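Local coordinates for protein enoyl-CoA hydratase (PDB 3T3W) that probably catalyses the reversible hydration of enoyl-CoA thioesters in lipid metabolism, at residues F[120-125]-F[137-142]; F[63-68]-F[116-121]; F[33-38]-F[68-73]; F[39-44]-F[74-79]. One frame throughout, in Å; residues are numbered along the deposited sequence.

Contact 1: F[120-125]-F[137-142]; sequences SIAAVQ and WPCDLI. With EDO (1,2-ethanediol), chain H.
Ser120 and Asp140 clasp each other where two neighbouring parallel strands of the central sheet, 120-124 and 141-145, begin. Ser120 N donates to Asp140 OD2 (2.9 Å), meeting the carboxylate on its anti side, and Asp140 N returns a bond to Ser120 OG at 3.0 Å. The hydroxyl can take that bond because it stands between its own backbone N and carbonyl carbon (chi1 59°), close over CA of Cys139. A water accepts from Ser120 OG and donates to Pro138 O. The carboxylate is buried and shared: OD2 also pairs with Lys229, while OD1 forms a salt bridge with Lys177 of the second subunit, so the start of this strand pair also belongs to the subunit interface. Beyond it the ladder is regular parallel sheet of the crotonase fold, with Leu141 N bonded to Ser120 O and Ala122 N to Leu141 O at 2.8 Å. On one face Ile121 CG1 lies 4.2 Å from Leu141 CD1, beside helix 206-217. On the other, Ala122 CB meets Cys139 SG at 3.7 Å, and the branch methyls Val124 CG2 and Ile142 CG2 touch at 3.9 Å, next to Cys136 of helix 133-136.

Contact 2: F[63-68]-F[116-121]; sequences NDVSVI and VPKPSI
Parallel strand pairing between Ile68 and Ser120, extended by a lysine that reaches along the preceding loop, joins the entrances of strands 67-72 and 120-124 in the central sheet of the crotonase fold. Ile68 uses both backbone groups: its N donates to Pro119 O at 2.9 Å, and its O receives Ile121 N at 2.8 Å. The same carbonyl also takes a CA-H...O contact from Ser120 CA. Apolar groups close both faces of the pair. On one, Ile68 CD1 meets Val116 CG1 at 3.9 Å, the two side chains crossing at about a right angle against helix 46-61. On the other, Val67 CG1 touches Ile121 CD1 at 4.1 Å beside helix 206-217. Val67 turns this methyl anti to its backbone N (chi1 179°), which also puts it near Pro119 O. Lys118 runs fully extended beyond CG, its CD and CE passing close to Val65 O. Its ammonium is gripped by carbonyls, Ala59 O in the last turn of helix 46-61 and Val65 O, the latter approached from 27° off the carbonyl plane with NZ 2.9 Å from that oxygen. Lys118 NZ also donates to a water, 2.9 Å away, which in turn donates to Asn63 OD1.

Contact 3: F[33-38]-F[68-73]; sequences ITLNRP and IVLRAN. With EDO (1,2-ethanediol), chain B.
Ile33, Thr34 and Leu35 pair with Leu70, Arg71 and Ala72 as adjacent parallel strands of a beta-alpha-beta unit, in which helix 46-61 makes the crossover between strands 30-35 and 67-72. Four backbone hydrogen bonds make the ladder: Ile33 N to Val69 O, Arg71 N to Ile33 O, Leu35 N to Arg71 O and Asn73 N to Leu35 O. Apolar contacts occupy the face toward helix 46-61. Ile33 CD1 rests on Ile68 CG2 at 3.8 Å, its CG2 faces Leu70 CD1 at 3.9 Å, and Leu35 CB packs on Ala72 CB at the same distance. The other face carries the polar side chains. Thr34 and Arg71 lie side by side and point the same way; the arginine, bent at chi3 (-61°), brings NH1 back to Thr34 OG1, 3.0 Å away in the guanidinium plane. Arg71 NH1 also donates to Asn73 OD1, while NE forms a salt bridge with Asp207. The two asparagine amides stand almost perpendicular, 88° apart. Asn73 ND2 therefore keeps Asn36 OD1 in its own amide plane, at 3.0 Å, yet approaches that oxygen from above the Asn36 amide, 63° out of its plane.

Contact 4: F[39-44]-F[74-79]; sequences EAANAQ and GKHFSA
Asn42 and Ser78 form the close-packed heart of this meeting of two loops, which follow strands 30-35 and 67-72. In crotonase relatives the loop that 74-79 leads into supplies an oxyanion-hole N-H, probably so here. The Asn42 amide points ND2 at two successive carbonyls, His76 O at 3.0 Å and Phe77 O at 3.3 Å. The first is met nearly end-on, the second from above its carbonyl plane. ND2 also donates to Asn73 O, and OD1 accepts from Arg37 N, so both ends of the amide are fixed. Ser78 OG, anti to its backbone N (chi1 -178°), donates to Asn42 O at 2.8 Å. It accepts from Gln44 NE2, 3.0 Å away on an almost straight bond of 176° with OG in the glutamine amide plane. Ala41 and Asn42 both have positive phi, a tight bend that presents their carbonyls to Ala79 N (3.0 Å) and Ser78 OG in turn. The Ala41 side is looser and partly solvent-exposed: its CB meets Ala79 CB at 3.9 Å and approaches the His76 ring obliquely. Away from that side, Phe77 packs on Leu70 and Ala72 of strand 67-72 and on Leu135 and Cys136 of helix 133-136, while Gln44 also touches Leu135 just before helix 46-61 begins.

Contacts 1, 2 and 3 are successive parallel pairings in one sheet: strand 120-124 serves contacts 1 and 2, strand 67-72 contacts 2 and 3. Contact 1 is wholly buried and its charge reaches another subunit; contact 2 is largely buried but runs out to a water-bridged lysine at the strand entrances. Contact 3 changes from apolar to polar across the sheet. Contact 4, partly buried, has no ladder: the Asn42 amide and Ser78 hydroxyl bind loop carbonyls, a glutamine amide holds that hydroxyl, and one backbone bond joins the loops. It continues contact 3 past the strand ends, where Arg37 also reaches Ala43 O, and joins contact 1 through Gln125 and Phe77. Contacts 2 and 4 do not touch.

Contact 1: F[120-125]-F[137-142]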
loop_
_atom_site.group_PDB
_atom_site.type_symbol
_atom_site.label_atom_id
_atom_site.label_comp_id
_atom_site.label_asym_id
_atom_site.label_seq_id
_atom_site.Cartn_x
_atom_site.Cartn_y
_atom_site.Cartn_z
ATOM N N SER F 120 14.042 -1.089 -22.950
ATOM C CA SER F 120 15.465 -1.368 -22.781
ATOM C C SER F 120 15.698 -2.837 -22.518
ATOM O O SER F 120 14.900 -3.529 -21.860
ATOM C CB SER F 120 16.063 -0.546 -21.655
ATOM O OG SER F 120 15.380 -0.814 -20.412
ATOM N N ILE F 121 16.816 -3.314 -23.025
ATOM C CA ILE F 121 17.167 -4.716 -22.923
ATOM C C ILE F 121 18.610 -4.828 -22.467
ATOM O O ILE F 121 19.496 -4.220 -23.079
ATOM C CB ILE F 121 17.050 -5.421 -24.305
ATOM C CG1 ILE F 121 15.670 -5.204 -24.948
ATOM C CG2 ILE F 121 17.367 -6.907 -24.152
ATOM C CD1 ILE F 121 15.546 -5.626 -26.432
ATOM N N ALA F 122 18.869 -5.570 -21.390
ATOM C CA ALA F 122 20.246 -5.905 -20.985
ATOM C C ALA F 122 20.661 -7.264 -21.546
ATOM O O ALA F 122 19.882 -8.227 -21.461
ATOM C CB ALA F 122 20.378 -5.916 -19.450
ATOM N N ALA F 123 21.880 -7.342 -22.073
ATOM C CA ALA F 123 22.538 -8.572 -22.517
ATOM C C ALA F 123 23.622 -8.906 -21.507
ATOM O O ALA F 123 24.609 -8.159 -21.386
ATOM C CB ALA F 123 23.159 -8.368 -23.902
ATOM N N VAL F 124 23.420 -9.980 -20.752
ATOM C CA VAL F 124 24.299 -10.300 -19.635
ATOM C C VAL F 124 25.078 -11.585 -19.882
ATOM O O VAL F 124 24.520 -12.656 -19.998
ATOM C CB VAL F 124 23.542 -10.395 -18.288
ATOM C CG1 VAL F 124 24.510 -10.737 -17.135
ATOM C CG2 VAL F 124 22.781 -9.106 -18.024
ATOM N N GLN F 125 26.404 -11.457 -19.925
ATOM C CA GLN F 125 27.308 -12.608 -20.037
ATOM C C GLN F 125 28.168 -12.759 -18.790
ATOM O O GLN F 125 28.435 -11.780 -18.084
ATOM C CB GLN F 125 28.211 -12.441 -21.254
ATOM C CG GLN F 125 29.491 -11.621 -21.045
ATOM C CD GLN F 125 29.286 -10.135 -21.159
ATOM O OE1 GLN F 125 28.197 -9.583 -20.887
ATOM N NE2 GLN F 125 30.367 -9.452 -21.520
ATOM N N TRP F 137 19.077 -4.693 -13.750
ATOM C CA TRP F 137 17.696 -4.646 -13.234
ATOM C C TRP F 137 16.860 -3.490 -13.738
ATOM O O TRP F 137 15.662 -3.688 -13.996
ATOM C CB TRP F 137 17.644 -4.697 -11.711
ATOM C CG TRP F 137 17.846 -6.045 -11.086
ATOM C CD1 TRP F 137 17.583 -7.285 -11.613
ATOM C CD2 TRP F 137 18.259 -6.287 -9.710
ATOM N NE1 TRP F 137 17.836 -8.285 -10.702
ATOM C CE2 TRP F 137 18.240 -7.741 -9.524
ATOM C CE3 TRP F 137 18.640 -5.474 -8.658
ATOM C CZ2 TRP F 137 18.583 -8.322 -8.326
ATOM C CZ3 TRP F 137 18.994 -6.081 -7.463
ATOM C CH2 TRP F 137 18.942 -7.464 -7.295
ATOM N N PRO F 138 17.445 -2.286 -13.916
ATOM C CA PRO F 138 16.638 -1.163 -14.475
ATOM C C PRO F 138 16.144 -1.366 -15.921
ATOM O O PRO F 138 15.265 -0.651 -16.379
ATOM C CB PRO F 138 17.584 0.045 -14.366
ATOM C CG PRO F 138 18.422 -0.338 -13.161
ATOM C CD PRO F 138 18.721 -1.795 -13.368
ATOM N N CYS F 139 16.777 -2.281 -16.652
ATOM C CA CYS F 139 16.332 -2.595 -17.992
ATOM C C CYS F 139 15.004 -3.360 -17.928
ATOM O O CYS F 139 14.722 -4.080 -16.974
ATOM C CB CYS F 139 17.391 -3.401 -18.758
ATOM S SG CYS F 139 18.940 -2.491 -19.085
ATOM N N ASP F 140 14.198 -3.196 -18.956
ATOM C CA ASP F 140 12.919 -3.852 -19.034
ATOM C C ASP F 140 13.025 -5.360 -19.177
ATOM O O ASP F 140 12.264 -6.085 -18.536
ATOM C CB ASP F 140 12.073 -3.271 -20.167
ATOM C CG ASP F 140 11.740 -1.812 -19.938
ATOM O OD1 ASP F 140 11.257 -1.491 -18.818
ATOM O OD2 ASP F 140 12.036 -1.000 -20.843
ATOM N N LEU F 141 13.883 -5.802 -20.086
ATOM C CA LEU F 141 14.101 -7.201 -20.405
ATOM C C LEU F 141 15.569 -7.542 -20.181
ATOM O O LEU F 141 16.466 -6.676 -20.350
ATOM C CB LEU F 141 13.765 -7.471 -21.866
ATOM C CG LEU F 141 12.442 -6.903 -22.406
ATOM C CD1 LEU F 141 12.243 -7.302 -23.892
ATOM C CD2 LEU F 141 11.241 -7.398 -21.592
ATOM N N ILE F 142 15.806 -8.778 -19.750
ATOM C CA ILE F 142 17.180 -9.313 -19.628
ATOM C C ILE F 142 17.345 -10.597 -20.448
ATOM O O ILE F 142 16.562 -11.560 -20.309
ATOM C CB ILE F 142 17.608 -9.538 -18.174
ATOM C CG1 ILE F 142 17.501 -8.237 -17.336
ATOM C CG2 ILE F 142 19.051 -10.106 -18.150
ATOM C CD1 ILE F 142 17.739 -8.418 -15.830
HETATM C C1 EDO H . 11.643 -5.270 -15.068
HETATM O O1 EDO H . 10.872 -5.113 -16.224
HETATM C C2 EDO H . 10.945 -4.661 -13.888
HETATM O O2 EDO H . 10.912 -3.232 -14.091
HETATM O O HOH W 1 14.643 0.970 -18.434
#

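Contact 2: F[63-68]-F[116-121]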
loop_
_atom_site.group_PDB
_atom_site.type_symbol
_atom_site.label_atom_id
_atom_site.label_comp_id
_atom_site.label_asym_id
_atom_site.label_seq_id
_atom_site.Cartn_x
_atom_site.Cartn_y
_atom_site.Cartn_z
ATOM N N ASN F 63 15.135 11.267 -30.661
ATOM C CA ASN F 63 13.923 10.779 -31.349
ATOM C C ASN F 63 14.168 9.724 -32.415
ATOM O O ASN F 63 13.234 9.055 -32.830
ATOM C CB ASN F 63 13.162 11.928 -31.999
ATOM C CG ASN F 63 12.677 12.928 -30.999
ATOM O OD1 ASN F 63 12.422 12.616 -29.819
ATOM N ND2 ASN F 63 12.554 14.172 -31.456
ATOM N N ASP F 64 15.394 9.567 -32.879
ATOM C CA ASP F 64 15.720 8.460 -33.775
ATOM C C ASP F 64 15.966 7.123 -33.037
ATOM O O ASP F 64 16.325 6.160 -33.680
ATOM C CB ASP F 64 16.993 8.757 -34.598
ATOM C CG ASP F 64 16.833 9.938 -35.561
ATOM O OD1 ASP F 64 15.717 10.226 -36.028
ATOM O OD2 ASP F 64 17.866 10.577 -35.828
ATOM N N VAL F 65 15.826 7.077 -31.707
ATOM C CA VAL F 65 16.038 5.827 -30.955
ATOM C C VAL F 65 14.700 5.370 -30.461
ATOM O O VAL F 65 14.014 6.145 -29.777
ATOM C CB VAL F 65 16.956 6.060 -29.739
ATOM C CG1 VAL F 65 17.024 4.827 -28.804
ATOM C CG2 VAL F 65 18.363 6.408 -30.247
ATOM N N SER F 66 14.356 4.113 -30.743
ATOM C CA SER F 66 13.126 3.487 -30.203
ATOM C C SER F 66 13.406 2.482 -29.070
ATOM O O SER F 66 12.558 2.301 -28.188
ATOM C CB SER F 66 12.347 2.735 -31.288
ATOM O OG SER F 66 11.795 3.626 -32.256
ATOM N N VAL F 67 14.581 1.841 -29.101
ATOM C CA VAL F 67 14.945 0.803 -28.109
ATOM C C VAL F 67 16.400 0.987 -27.697
ATOM O O VAL F 67 17.261 1.333 -28.522
ATOM C CB VAL F 67 14.747 -0.624 -28.717
ATOM C CG1 VAL F 67 15.123 -1.757 -27.755
ATOM C CG2 VAL F 67 13.281 -0.836 -29.155
ATOM N N ILE F 68 16.667 0.689 -26.438
ATOM C CA ILE F 68 17.991 0.770 -25.854
ATOM C C ILE F 68 18.456 -0.637 -25.532
ATOM O O ILE F 68 17.727 -1.430 -24.900
ATOM C CB ILE F 68 17.965 1.605 -24.567
ATOM C CG1 ILE F 68 17.523 3.046 -24.907
ATOM C CG2 ILE F 68 19.333 1.536 -23.842
ATOM C CD1 ILE F 68 17.130 3.959 -23.745
ATOM N N VAL F 116 13.187 5.476 -17.911
ATOM C CA VAL F 116 13.299 6.013 -19.257
ATOM C C VAL F 116 12.145 5.457 -20.107
ATOM O O VAL F 116 11.915 4.253 -20.089
ATOM C CB VAL F 116 14.689 5.703 -19.888
ATOM C CG1 VAL F 116 14.692 5.918 -21.415
ATOM C CG2 VAL F 116 15.775 6.514 -19.196
ATOM N N PRO F 117 11.404 6.320 -20.837
ATOM C CA PRO F 117 10.140 5.881 -21.445
ATOM C C PRO F 117 10.277 5.222 -22.811
ATOM O O PRO F 117 9.494 5.513 -23.715
ATOM C CB PRO F 117 9.346 7.183 -21.514
ATOM C CG PRO F 117 10.396 8.203 -21.768
ATOM C CD PRO F 117 11.530 7.789 -20.871
ATOM N N LYS F 118 11.294 4.374 -22.964
ATOM C CA LYS F 118 11.537 3.568 -24.160
ATOM C C LYS F 118 11.930 2.176 -23.661
ATOM O O LYS F 118 12.503 2.049 -22.576
ATOM C CB LYS F 118 12.716 4.133 -24.956
ATOM C CG LYS F 118 12.516 5.556 -25.425
ATOM C CD LYS F 118 13.657 6.024 -26.302
ATOM C CE LYS F 118 13.388 7.457 -26.722
ATOM N NZ LYS F 118 14.445 8.024 -27.618
ATOM N N PRO F 119 11.650 1.108 -24.450
ATOM C CA PRO F 119 12.067 -0.221 -24.050
ATOM C C PRO F 119 13.570 -0.350 -23.956
ATOM O O PRO F 119 14.273 0.229 -24.790
ATOM C CB PRO F 119 11.536 -1.115 -25.165
ATOM C CG PRO F 119 10.325 -0.377 -25.660
ATOM C CD PRO F 119 10.769 1.074 -25.616
ATOM N N SER F 120 14.042 -1.089 -22.950
ATOM C CA SER F 120 15.465 -1.368 -22.781
ATOM C C SER F 120 15.698 -2.837 -22.518
ATOM O O SER F 120 14.900 -3.529 -21.860
ATOM C CB SER F 120 16.063 -0.546 -21.655
ATOM O OG SER F 120 15.380 -0.814 -20.412
ATOM N N ILE F 121 16.816 -3.314 -23.025
ATOM C CA ILE F 121 17.167 -4.716 -22.923
ATOM C C ILE F 121 18.610 -4.828 -22.467
ATOM O O ILE F 121 19.496 -4.220 -23.079
ATOM C CB ILE F 121 17.050 -5.421 -24.305
ATOM C CG1 ILE F 121 15.670 -5.204 -24.948
ATOM C CG2 ILE F 121 17.367 -6.907 -24.152
ATOM C CD1 ILE F 121 15.546 -5.626 -26.432
HETATM O O HOH W 2 12.992 10.552 -27.895
#

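Contact 3: F[33-38]-F[68-73]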
loop_
_atom_site.group_PDB
_atom_site.type_symbol
_atom_site.label_atom_id
_atom_site.label_comp_id
_atom_site.label_asym_id
_atom_site.label_seq_id
_atom_site.Cartn_x
_atom_site.Cartn_y
_atom_site.Cartn_z
ATOM N N ILE F 33 24.445 0.702 -25.874
ATOM C CA ILE F 33 25.334 1.244 -24.859
ATOM C C ILE F 33 26.202 0.080 -24.375
ATOM O O ILE F 33 25.691 -0.901 -23.823
ATOM C CB ILE F 33 24.539 1.802 -23.648
ATOM C CG1 ILE F 33 23.528 2.876 -24.086
ATOM C CG2 ILE F 33 25.485 2.311 -22.555
ATOM C CD1 ILE F 33 22.569 3.388 -23.011
ATOM N N THR F 34 27.514 0.195 -24.570
ATOM C CA THR F 34 28.439 -0.844 -24.199
ATOM C C THR F 34 29.360 -0.442 -23.047
ATOM O O THR F 34 30.048 0.586 -23.132
ATOM C CB THR F 34 29.323 -1.251 -25.404
ATOM O OG1 THR F 34 28.499 -1.799 -26.431
ATOM C CG2 THR F 34 30.375 -2.296 -24.969
ATOM N N LEU F 35 29.379 -1.251 -21.986
ATOM C CA LEU F 35 30.371 -1.143 -20.918
ATOM C C LEU F 35 31.702 -1.604 -21.466
ATOM O O LEU F 35 31.849 -2.746 -21.851
ATOM C CB LEU F 35 29.980 -1.998 -19.721
ATOM C CG LEU F 35 28.563 -1.827 -19.149
ATOM C CD1 LEU F 35 28.399 -2.778 -17.942
ATOM C CD2 LEU F 35 28.295 -0.370 -18.802
ATOM N N ASN F 36 32.659 -0.683 -21.558
ATOM C CA ASN F 36 33.943 -0.957 -22.198
ATOM C C ASN F 36 35.099 -0.741 -21.219
ATOM O O ASN F 36 36.025 0.036 -21.480
ATOM C CB ASN F 36 34.114 -0.100 -23.445
ATOM C CG ASN F 36 35.290 -0.537 -24.287
ATOM O OD1 ASN F 36 35.628 -1.709 -24.313
ATOM N ND2 ASN F 36 35.960 0.426 -24.935
ATOM N N ARG F 37 35.028 -1.420 -20.079
ATOM C CA ARG F 37 36.134 -1.510 -19.140
ATOM C C ARG F 37 36.483 -2.976 -18.831
ATOM O O ARG F 37 36.552 -3.397 -17.659
ATOM C CB ARG F 37 35.788 -0.734 -17.857
ATOM C CG ARG F 37 36.983 -0.339 -17.038
ATOM C CD ARG F 37 36.583 0.206 -15.679
ATOM N NE ARG F 37 37.791 0.543 -14.918
ATOM C CZ ARG F 37 37.789 0.842 -13.626
ATOM N NH1 ARG F 37 36.676 0.817 -12.952
ATOM N NH2 ARG F 37 38.913 1.152 -13.007
ATOM N N PRO F 38 36.761 -3.773 -19.877
ATOM C CA PRO F 38 36.925 -5.218 -19.656
ATOM C C PRO F 38 38.195 -5.559 -18.866
ATOM O O PRO F 38 38.265 -6.599 -18.168
ATOM C CB PRO F 38 37.048 -5.762 -21.066
ATOM C CG PRO F 38 37.585 -4.606 -21.894
ATOM C CD PRO F 38 36.832 -3.440 -21.314
ATOM N N ILE F 68 16.667 0.689 -26.438
ATOM C CA ILE F 68 17.991 0.770 -25.854
ATOM C C ILE F 68 18.456 -0.637 -25.532
ATOM O O ILE F 68 17.727 -1.430 -24.900
ATOM C CB ILE F 68 17.965 1.605 -24.567
ATOM C CG1 ILE F 68 17.523 3.046 -24.907
ATOM C CG2 ILE F 68 19.333 1.536 -23.842
ATOM C CD1 ILE F 68 17.130 3.959 -23.745
ATOM N N VAL F 69 19.673 -0.937 -25.959
ATOM C CA VAL F 69 20.354 -2.167 -25.602
ATOM C C VAL F 69 21.567 -1.839 -24.729
ATOM O O VAL F 69 22.396 -1.020 -25.121
ATOM C CB VAL F 69 20.797 -2.971 -26.848
ATOM C CG1 VAL F 69 21.741 -4.150 -26.443
ATOM C CG2 VAL F 69 19.602 -3.461 -27.648
ATOM N N LEU F 70 21.662 -2.491 -23.558
ATOM C CA LEU F 70 22.829 -2.377 -22.670
ATOM C C LEU F 70 23.593 -3.701 -22.722
ATOM O O LEU F 70 23.024 -4.778 -22.456
ATOM C CB LEU F 70 22.409 -2.089 -21.237
ATOM C CG LEU F 70 23.551 -2.054 -20.204
ATOM C CD1 LEU F 70 24.409 -0.796 -20.468
ATOM C CD2 LEU F 70 22.913 -2.077 -18.807
ATOM N N ARG F 71 24.862 -3.608 -23.090
ATOM C CA ARG F 71 25.737 -4.763 -23.195
ATOM C C ARG F 71 27.121 -4.426 -22.645
ATOM O O ARG F 71 27.392 -3.296 -22.240
ATOM C CB ARG F 71 25.829 -5.246 -24.642
ATOM C CG ARG F 71 26.405 -4.220 -25.618
ATOM C CD ARG F 71 26.541 -4.667 -27.069
ATOM N NE ARG F 71 27.434 -5.810 -27.162
ATOM C CZ ARG F 71 28.769 -5.717 -27.174
ATOM N NH1 ARG F 71 29.391 -4.534 -27.105
ATOM N NH2 ARG F 71 29.495 -6.822 -27.233
ATOM N N ALA F 72 28.018 -5.397 -22.665
ATOM C CA ALA F 72 29.323 -5.252 -22.015
ATOM C C ALA F 72 30.377 -6.036 -22.795
ATOM O O ALA F 72 30.115 -7.172 -23.218
ATOM C CB ALA F 72 29.270 -5.746 -20.587
ATOM N N ASN F 73 31.548 -5.419 -22.972
ATOM C CA ASN F 73 32.687 -6.095 -23.605
ATOM C C ASN F 73 33.407 -7.029 -22.663
ATOM O O ASN F 73 33.429 -6.840 -21.443
ATOM C CB ASN F 73 33.658 -5.101 -24.200
ATOM C CG ASN F 73 33.150 -4.507 -25.506
ATOM O OD1 ASN F 73 32.257 -5.081 -26.178
ATOM N ND2 ASN F 73 33.671 -3.335 -25.858
HETATM C C1 EDO B . 41.359 3.493 -13.365
HETATM O O1 EDO B . 41.458 2.069 -13.411
HETATM C C2 EDO B . 41.560 4.103 -14.753
HETATM O O2 EDO B . 40.641 3.530 -15.712
#

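Contact 4: F[39-44]-F[74-79]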
loop_
_atom_site.group_PDB
_atom_site.type_symbol
_atom_site.label_atom_id
_atom_site.label_comp_id
_atom_site.label_asym_id
_atom_site.label_seq_id
_atom_site.Cartn_x
_atom_site.Cartn_y
_atom_site.Cartn_z
ATOM N N GLU F 39 39.184 -4.694 -18.968
ATOM C CA GLU F 39 40.401 -4.867 -18.153
ATOM C C GLU F 39 40.124 -4.931 -16.634
ATOM O O GLU F 39 40.959 -5.436 -15.868
ATOM C CB GLU F 39 41.441 -3.790 -18.493
ATOM C CG GLU F 39 41.095 -2.356 -18.028
ATOM C CD GLU F 39 40.158 -1.547 -18.960
ATOM O OE1 GLU F 39 39.467 -2.076 -19.886
ATOM O OE2 GLU F 39 40.114 -0.315 -18.732
ATOM N N ALA F 40 39.008 -4.353 -16.185
ATOM C CA ALA F 40 38.603 -4.381 -14.790
ATOM C C ALA F 40 37.299 -5.174 -14.603
ATOM O O ALA F 40 36.602 -5.005 -13.606
ATOM C CB ALA F 40 38.437 -2.948 -14.258
ATOM N N ALA F 41 36.973 -6.042 -15.570
ATOM C CA ALA F 41 35.705 -6.789 -15.568
ATOM C C ALA F 41 34.508 -5.862 -15.395
ATOM O O ALA F 41 33.516 -6.236 -14.763
ATOM C CB ALA F 41 35.701 -7.907 -14.505
ATOM N N ASN F 42 34.600 -4.686 -16.019
ATOM C CA ASN F 42 33.546 -3.683 -15.975
ATOM C C ASN F 42 33.152 -3.272 -14.572
ATOM O O ASN F 42 32.005 -2.942 -14.299
ATOM C CB ASN F 42 32.354 -4.107 -16.852
ATOM C CG ASN F 42 32.761 -4.231 -18.302
ATOM O OD1 ASN F 42 33.493 -3.363 -18.835
ATOM N ND2 ASN F 42 32.362 -5.336 -18.950
ATOM N N ALA F 43 34.137 -3.275 -13.675
ATOM C CA ALA F 43 33.954 -2.683 -12.365
ATOM C C ALA F 43 33.594 -1.230 -12.555
ATOM O O ALA F 43 34.136 -0.551 -13.452
ATOM C CB ALA F 43 35.233 -2.832 -11.529
ATOM N N GLN F 44 32.690 -0.737 -11.708
ATOM C CA GLN F 44 32.094 0.583 -11.896
ATOM C C GLN F 44 32.671 1.609 -10.932
ATOM O O GLN F 44 32.399 1.544 -9.739
ATOM C CB GLN F 44 30.598 0.493 -11.644
ATOM C CG GLN F 44 29.889 -0.593 -12.455
ATOM C CD GLN F 44 28.553 -0.922 -11.812
ATOM O OE1 GLN F 44 27.885 -0.041 -11.260
ATOM N NE2 GLN F 44 28.193 -2.213 -11.816
ATOM N N GLY F 74 33.979 -8.086 -23.246
ATOM C CA GLY F 74 34.753 -9.057 -22.496
ATOM C C GLY F 74 33.982 -10.225 -21.913
ATOM O O GLY F 74 32.856 -10.547 -22.313
ATOM N N LYS F 75 34.621 -10.890 -20.967
ATOM C CA LYS F 75 34.098 -12.142 -20.441
ATOM C C LYS F 75 32.928 -11.947 -19.470
ATOM O O LYS F 75 32.099 -12.846 -19.327
ATOM C CB LYS F 75 35.192 -12.883 -19.645
ATOM N N HIS F 76 32.901 -10.795 -18.803
ATOM C CA HIS F 76 32.001 -10.547 -17.672
ATOM C C HIS F 76 31.228 -9.269 -17.832
ATOM O O HIS F 76 31.798 -8.206 -18.108
ATOM C CB HIS F 76 32.811 -10.485 -16.366
ATOM C CG HIS F 76 33.575 -11.748 -16.077
ATOM N ND1 HIS F 76 32.964 -12.936 -15.901
ATOM C CD2 HIS F 76 34.957 -11.990 -15.971
ATOM C CE1 HIS F 76 33.899 -13.902 -15.692
ATOM N NE2 HIS F 76 35.123 -13.324 -15.730
ATOM N N PHE F 77 29.923 -9.345 -17.580
ATOM C CA PHE F 77 29.065 -8.193 -17.626
ATOM C C PHE F 77 29.510 -7.076 -16.650
ATOM O O PHE F 77 29.738 -5.956 -17.068
ATOM C CB PHE F 77 27.617 -8.618 -17.324
ATOM C CG PHE F 77 26.623 -7.470 -17.363
ATOM C CD1 PHE F 77 26.171 -6.960 -18.583
ATOM C CD2 PHE F 77 26.124 -6.919 -16.198
ATOM C CE1 PHE F 77 25.241 -5.928 -18.632
ATOM C CE2 PHE F 77 25.158 -5.911 -16.243
ATOM C CZ PHE F 77 24.755 -5.393 -17.456
ATOM N N SER F 78 29.598 -7.391 -15.366
ATOM C CA SER F 78 30.149 -6.448 -14.364
ATOM C C SER F 78 30.441 -7.114 -13.035
ATOM O O SER F 78 29.571 -7.753 -12.425
ATOM C CB SER F 78 29.229 -5.267 -14.125
ATOM O OG SER F 78 29.836 -4.357 -13.168
ATOM N N ALA F 79 31.661 -6.905 -12.566
ATOM C CA ALA F 79 32.110 -7.360 -11.250
ATOM C C ALA F 79 31.542 -6.500 -10.118
ATOM O O ALA F 79 31.741 -6.842 -8.942
ATOM C CB ALA F 79 33.650 -7.370 -11.194
#